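Local coordinates for adhesion and penetration protein autotransporter (Haemophilus influenzae, PDB 3SYJ) that promotes bacterial adherence to and invasion of host cells by binding a host cell structure, and is probably a serine protease, at residues Tyr148-Ile154 with Ser220-Asp226. Numbering follows the deposited sequence.
Sequences YPERVRI and SPMFIYD
With CG between the backbone N and the carbonyl carbon (chi1 72°) and a bend at chi3, Arg153 brings the edge of its guanidinium to Ser220. NH2 then reaches Ser220 OG at 3.1 Å, with the hydroxyl oxygen in the guanidinium plane. A water lies in that same plane, accepting from Arg153 NE and donating to Ser220 OG. The same NH2 forms a salt bridge with Asp217, whose backbone O is a third hydrogen-bond partner of Ser220 OG, after NH2 and the water. Strands 151-154 and 221-226 pair antiparallel in the chymotrypsin-like protease domain of the S6 family, and Ser220 follows two residues after Ser218, the active-site serine by similarity. Val152 and Phe223 form a hydrogen-bonded pair, Phe223 N to Val152 O at 2.8 Å; beside them Val152 CG2 meets Phe223 CB, and Ile154 CG2 touches the ring edge at CE2. On the other face Ile224 CD1 lies 3.9 Å above the centre of the Arg151 guanidinium and also packs against Tyr148 CB, at 3.4 Å. Met222 SD comes to the guanidinium edge, a weak bond from NH1. Beyond Ile224, a water bridges Tyr148 OH and Asp226 OD2, while Asp226 OD1 accepts from Lys229 N.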
ATOM      1  N   TYR A 148      47.263 -25.995  32.992  1.00 23.65           N
ATOM      2  CA  TYR A 148      47.814 -26.049  31.641  1.00 22.37           C
ATOM      3  C   TYR A 148      47.136 -27.146  30.823  1.00 21.10           C
ATOM      4  O   TYR A 148      47.696 -28.230  30.654  1.00 21.35           O
ATOM      5  CB  TYR A 148      49.307 -26.349  31.711  1.00 22.76           C
ATOM      6  CG  TYR A 148      50.117 -25.291  32.426  1.00 25.97           C
ATOM      7  CD1 TYR A 148      50.315 -24.038  31.862  1.00 22.01           C
ATOM      8  CD2 TYR A 148      50.695 -25.551  33.657  1.00 31.71           C
ATOM      9  CE1 TYR A 148      51.063 -23.074  32.508  1.00 25.62           C
ATOM     10  CE2 TYR A 148      51.446 -24.595  34.314  1.00 29.33           C
ATOM     11  CZ  TYR A 148      51.628 -23.361  33.738  1.00 30.95           C
ATOM     12  OH  TYR A 148      52.376 -22.415  34.399  1.00 31.88           O
ATOM     13  N   PRO A 149      45.926 -26.869  30.318  1.00 16.54           N
ATOM     14  CA  PRO A 149      45.088 -27.875  29.653  1.00 16.21           C
ATOM     15  C   PRO A 149      45.512 -28.199  28.228  1.00 20.80           C
ATOM     16  O   PRO A 149      45.329 -29.334  27.791  1.00 21.32           O
ATOM     17  CB  PRO A 149      43.710 -27.220  29.624  1.00 17.11           C
ATOM     18  CG  PRO A 149      43.968 -25.773  29.695  1.00 17.80           C
ATOM     19  CD  PRO A 149      45.233 -25.580  30.476  1.00 17.75           C
ATOM     20  N   GLU A 150      46.050 -27.216  27.514  1.00 17.68           N
ATOM     21  CA  GLU A 150      46.447 -27.412  26.125  1.00 16.25           C
ATOM     22  C   GLU A 150      47.951 -27.231  25.935  1.00 16.96           C
ATOM     23  O   GLU A 150      48.592 -26.436  26.629  1.00 19.94           O
ATOM     24  CB  GLU A 150      45.664 -26.465  25.217  1.00 14.71           C
ATOM     25  CG  GLU A 150      44.153 -26.528  25.420  1.00 14.76           C
ATOM     26  CD  GLU A 150      43.483 -27.659  24.661  1.00 19.79           C
ATOM     27  OE1 GLU A 150      44.198 -28.476  24.040  1.00 23.31           O
ATOM     28  OE2 GLU A 150      42.233 -27.728  24.673  1.00 18.35           O
ATOM     29  N   ARG A 151      48.515 -27.991  25.004  1.00 16.57           N
ATOM     30  CA  ARG A 151      49.936 -27.909  24.697  1.00 16.19           C
ATOM     31  C   ARG A 151      50.123 -28.270  23.226  1.00 19.15           C
ATOM     32  O   ARG A 151      49.543 -29.251  22.758  1.00 20.40           O
ATOM     33  CB  ARG A 151      50.746 -28.858  25.592  1.00 14.48           C
ATOM     34  CG  ARG A 151      51.967 -28.194  26.207  1.00 20.94           C
ATOM     35  CD  ARG A 151      53.111 -29.146  26.497  1.00 17.13           C
ATOM     36  NE  ARG A 151      53.063 -29.758  27.819  1.00 25.29           N
ATOM     37  CZ  ARG A 151      54.045 -29.702  28.721  1.00 22.93           C
ATOM     38  NH1 ARG A 151      55.165 -29.047  28.468  1.00 18.22           N
ATOM     39  NH2 ARG A 151      53.906 -30.313  29.885  1.00 28.32           N
ATOM     40  N   VAL A 152      50.917 -27.487  22.495  1.00 13.46           N
ATOM     41  CA  VAL A 152      51.134 -27.742  21.067  1.00 12.58           C
ATOM     42  C   VAL A 152      52.591 -27.521  20.640  1.00 14.96           C
ATOM     43  O   VAL A 152      53.365 -26.881  21.355  1.00 15.57           O
ATOM     44  CB  VAL A 152      50.229 -26.858  20.187  1.00 12.54           C
ATOM     45  CG1 VAL A 152      48.766 -27.074  20.528  1.00 12.47           C
ATOM     46  CG2 VAL A 152      50.595 -25.396  20.356  1.00 12.48           C
ATOM     47  N   ARG A 153      52.960 -28.062  19.479  1.00 12.45           N
ATOM     48  CA  ARG A 153      54.284 -27.833  18.896  1.00 12.82           C
ATOM     49  C   ARG A 153      54.187 -27.725  17.377  1.00 12.91           C
ATOM     50  O   ARG A 153      53.157 -28.036  16.777  1.00 12.76           O
ATOM     51  CB  ARG A 153      55.288 -28.933  19.287  1.00 12.81           C
ATOM     52  CG  ARG A 153      55.057 -30.300  18.617  1.00 14.74           C
ATOM     53  CD  ARG A 153      56.341 -31.147  18.589  1.00 11.70           C
ATOM     54  NE  ARG A 153      57.382 -30.497  17.790  1.00 13.50           N
ATOM     55  CZ  ARG A 153      57.538 -30.650  16.475  1.00 19.38           C
ATOM     56  NH1 ARG A 153      56.737 -31.464  15.792  1.00 16.96           N
ATOM     57  NH2 ARG A 153      58.509 -29.997  15.839  1.00 17.74           N
ATOM     58  N   ILE A 154      55.264 -27.286  16.748  1.00 11.52           N
ATOM     59  CA  ILE A 154      55.225 -27.027  15.324  1.00 11.39           C
ATOM     60  C   ILE A 154      56.648 -27.013  14.811  1.00 11.36           C
ATOM     61  O   ILE A 154      57.552 -26.545  15.501  1.00 15.35           O
ATOM     62  CB  ILE A 154      54.541 -25.672  15.043  1.00 13.45           C
ATOM     63  CG1 ILE A 154      54.540 -25.368  13.537  1.00 12.39           C
ATOM     64  CG2 ILE A 154      55.226 -24.561  15.836  1.00 12.56           C
ATOM     65  CD1 ILE A 154      53.784 -24.108  13.151  1.00 11.81           C
ATOM     66  N   SER A 220      62.739 -25.858  17.081  1.00 19.33           N
ATOM     67  CA  SER A 220      61.313 -25.575  16.911  1.00 19.93           C
ATOM     68  C   SER A 220      60.642 -25.413  18.271  1.00 18.43           C
ATOM     69  O   SER A 220      61.065 -26.028  19.248  1.00 18.98           O
ATOM     70  CB  SER A 220      60.621 -26.680  16.097  1.00 17.09           C
ATOM     71  OG  SER A 220      60.354 -27.813  16.909  1.00 19.49           O
ATOM     72  N   PRO A 221      59.584 -24.591  18.333  1.00 17.10           N
ATOM     73  CA  PRO A 221      58.986 -24.191  19.605  1.00 12.98           C
ATOM     74  C   PRO A 221      57.888 -25.127  20.088  1.00 13.55           C
ATOM     75  O   PRO A 221      57.208 -25.781  19.305  1.00 12.00           O
ATOM     76  CB  PRO A 221      58.342 -22.839  19.272  1.00 11.18           C
ATOM     77  CG  PRO A 221      58.335 -22.737  17.766  1.00 12.92           C
ATOM     78  CD  PRO A 221      58.855 -24.008  17.196  1.00 15.36           C
ATOM     79  N   MET A 222      57.698 -25.146  21.396  1.00 15.29           N
ATOM     80  CA  MET A 222      56.627 -25.902  22.008  1.00 15.64           C
ATOM     81  C   MET A 222      55.904 -24.915  22.917  1.00 14.58           C
ATOM     82  O   MET A 222      56.543 -24.172  23.661  1.00 17.32           O
ATOM     83  CB  MET A 222      57.224 -27.090  22.768  1.00 14.50           C
ATOM     84  CG  MET A 222      56.264 -27.910  23.594  1.00 16.14           C
ATOM     85  SD  MET A 222      56.413 -27.589  25.357  1.00 21.94           S
ATOM     86  CE  MET A 222      54.966 -26.606  25.591  1.00 23.10           C
ATOM     87  N   PHE A 223      54.577 -24.882  22.829  1.00 14.22           N
ATOM     88  CA  PHE A 223      53.779 -23.876  23.520  1.00 13.22           C
ATOM     89  C   PHE A 223      52.839 -24.510  24.525  1.00 15.02           C
ATOM     90  O   PHE A 223      52.347 -25.614  24.314  1.00 14.40           O
ATOM     91  CB  PHE A 223      52.940 -23.083  22.514  1.00 12.07           C
ATOM     92  CG  PHE A 223      53.745 -22.425  21.438  1.00 11.62           C
ATOM     93  CD1 PHE A 223      54.169 -21.114  21.579  1.00  9.77           C
ATOM     94  CD2 PHE A 223      54.077 -23.115  20.283  1.00 10.85           C
ATOM     95  CE1 PHE A 223      54.918 -20.496  20.585  1.00  9.35           C
ATOM     96  CE2 PHE A 223      54.820 -22.507  19.282  1.00 12.31           C
ATOM     97  CZ  PHE A 223      55.241 -21.189  19.437  1.00  8.46           C
ATOM     98  N   ILE A 224      52.573 -23.803  25.618  1.00 14.68           N
ATOM     99  CA  ILE A 224      51.651 -24.309  26.620  1.00 14.67           C
ATOM    100  C   ILE A 224      50.594 -23.262  26.944  1.00 19.43           C
ATOM    101  O   ILE A 224      50.881 -22.061  26.979  1.00 16.95           O
ATOM    102  CB  ILE A 224      52.394 -24.795  27.895  1.00 20.34           C
ATOM    103  CG1 ILE A 224      51.490 -25.700  28.750  1.00 18.51           C
ATOM    104  CG2 ILE A 224      52.967 -23.614  28.691  1.00 16.38           C
ATOM    105  CD1 ILE A 224      52.216 -26.393  29.885  1.00 16.34           C
ATOM    106  N   TYR A 225      49.360 -23.711  27.147  1.00 16.46           N
ATOM    107  CA  TYR A 225      48.293 -22.782  27.479  1.00 16.63           C
ATOM    108  C   TYR A 225      48.138 -22.623  28.987  1.00 21.10           C
ATOM    109  O   TYR A 225      47.860 -23.593  29.695  1.00 16.98           O
ATOM    110  CB  TYR A 225      46.964 -23.231  26.877  1.00 14.93           C
ATOM    111  CG  TYR A 225      45.872 -22.175  26.991  1.00 15.36           C
ATOM    112  CD1 TYR A 225      45.914 -21.031  26.209  1.00 15.07           C
ATOM    113  CD2 TYR A 225      44.815 -22.322  27.878  1.00 16.15           C
ATOM    114  CE1 TYR A 225      44.932 -20.065  26.293  1.00 19.82           C
ATOM    115  CE2 TYR A 225      43.824 -21.359  27.977  1.00 20.29           C
ATOM    116  CZ  TYR A 225      43.890 -20.227  27.178  1.00 20.73           C
ATOM    117  OH  TYR A 225      42.922 -19.257  27.244  1.00 17.45           O
ATOM    118  N   ASP A 226      48.326 -21.394  29.466  1.00 20.21           N
ATOM    119  CA  ASP A 226      48.049 -21.037  30.853  1.00 20.28           C
ATOM    120  C   ASP A 226      46.580 -20.628  30.970  1.00 21.67           C
ATOM    121  O   ASP A 226      46.184 -19.581  30.470  1.00 25.38           O
ATOM    122  CB  ASP A 226      48.958 -19.886  31.292  1.00 23.28           C
ATOM    123  CG  ASP A 226      48.869 -19.595  32.782  1.00 25.20           C
ATOM    124  OD1 ASP A 226      47.751 -19.613  33.340  1.00 25.97           O
ATOM    125  OD2 ASP A 226      49.923 -19.338  33.399  1.00 26.69           O
TER
HETATM  126  O   HOH W   1      52.580 -19.950  33.048  1.00 29.07           O
HETATM  127  O   HOH W   2      58.779 -28.231  18.808  1.00 12.95           O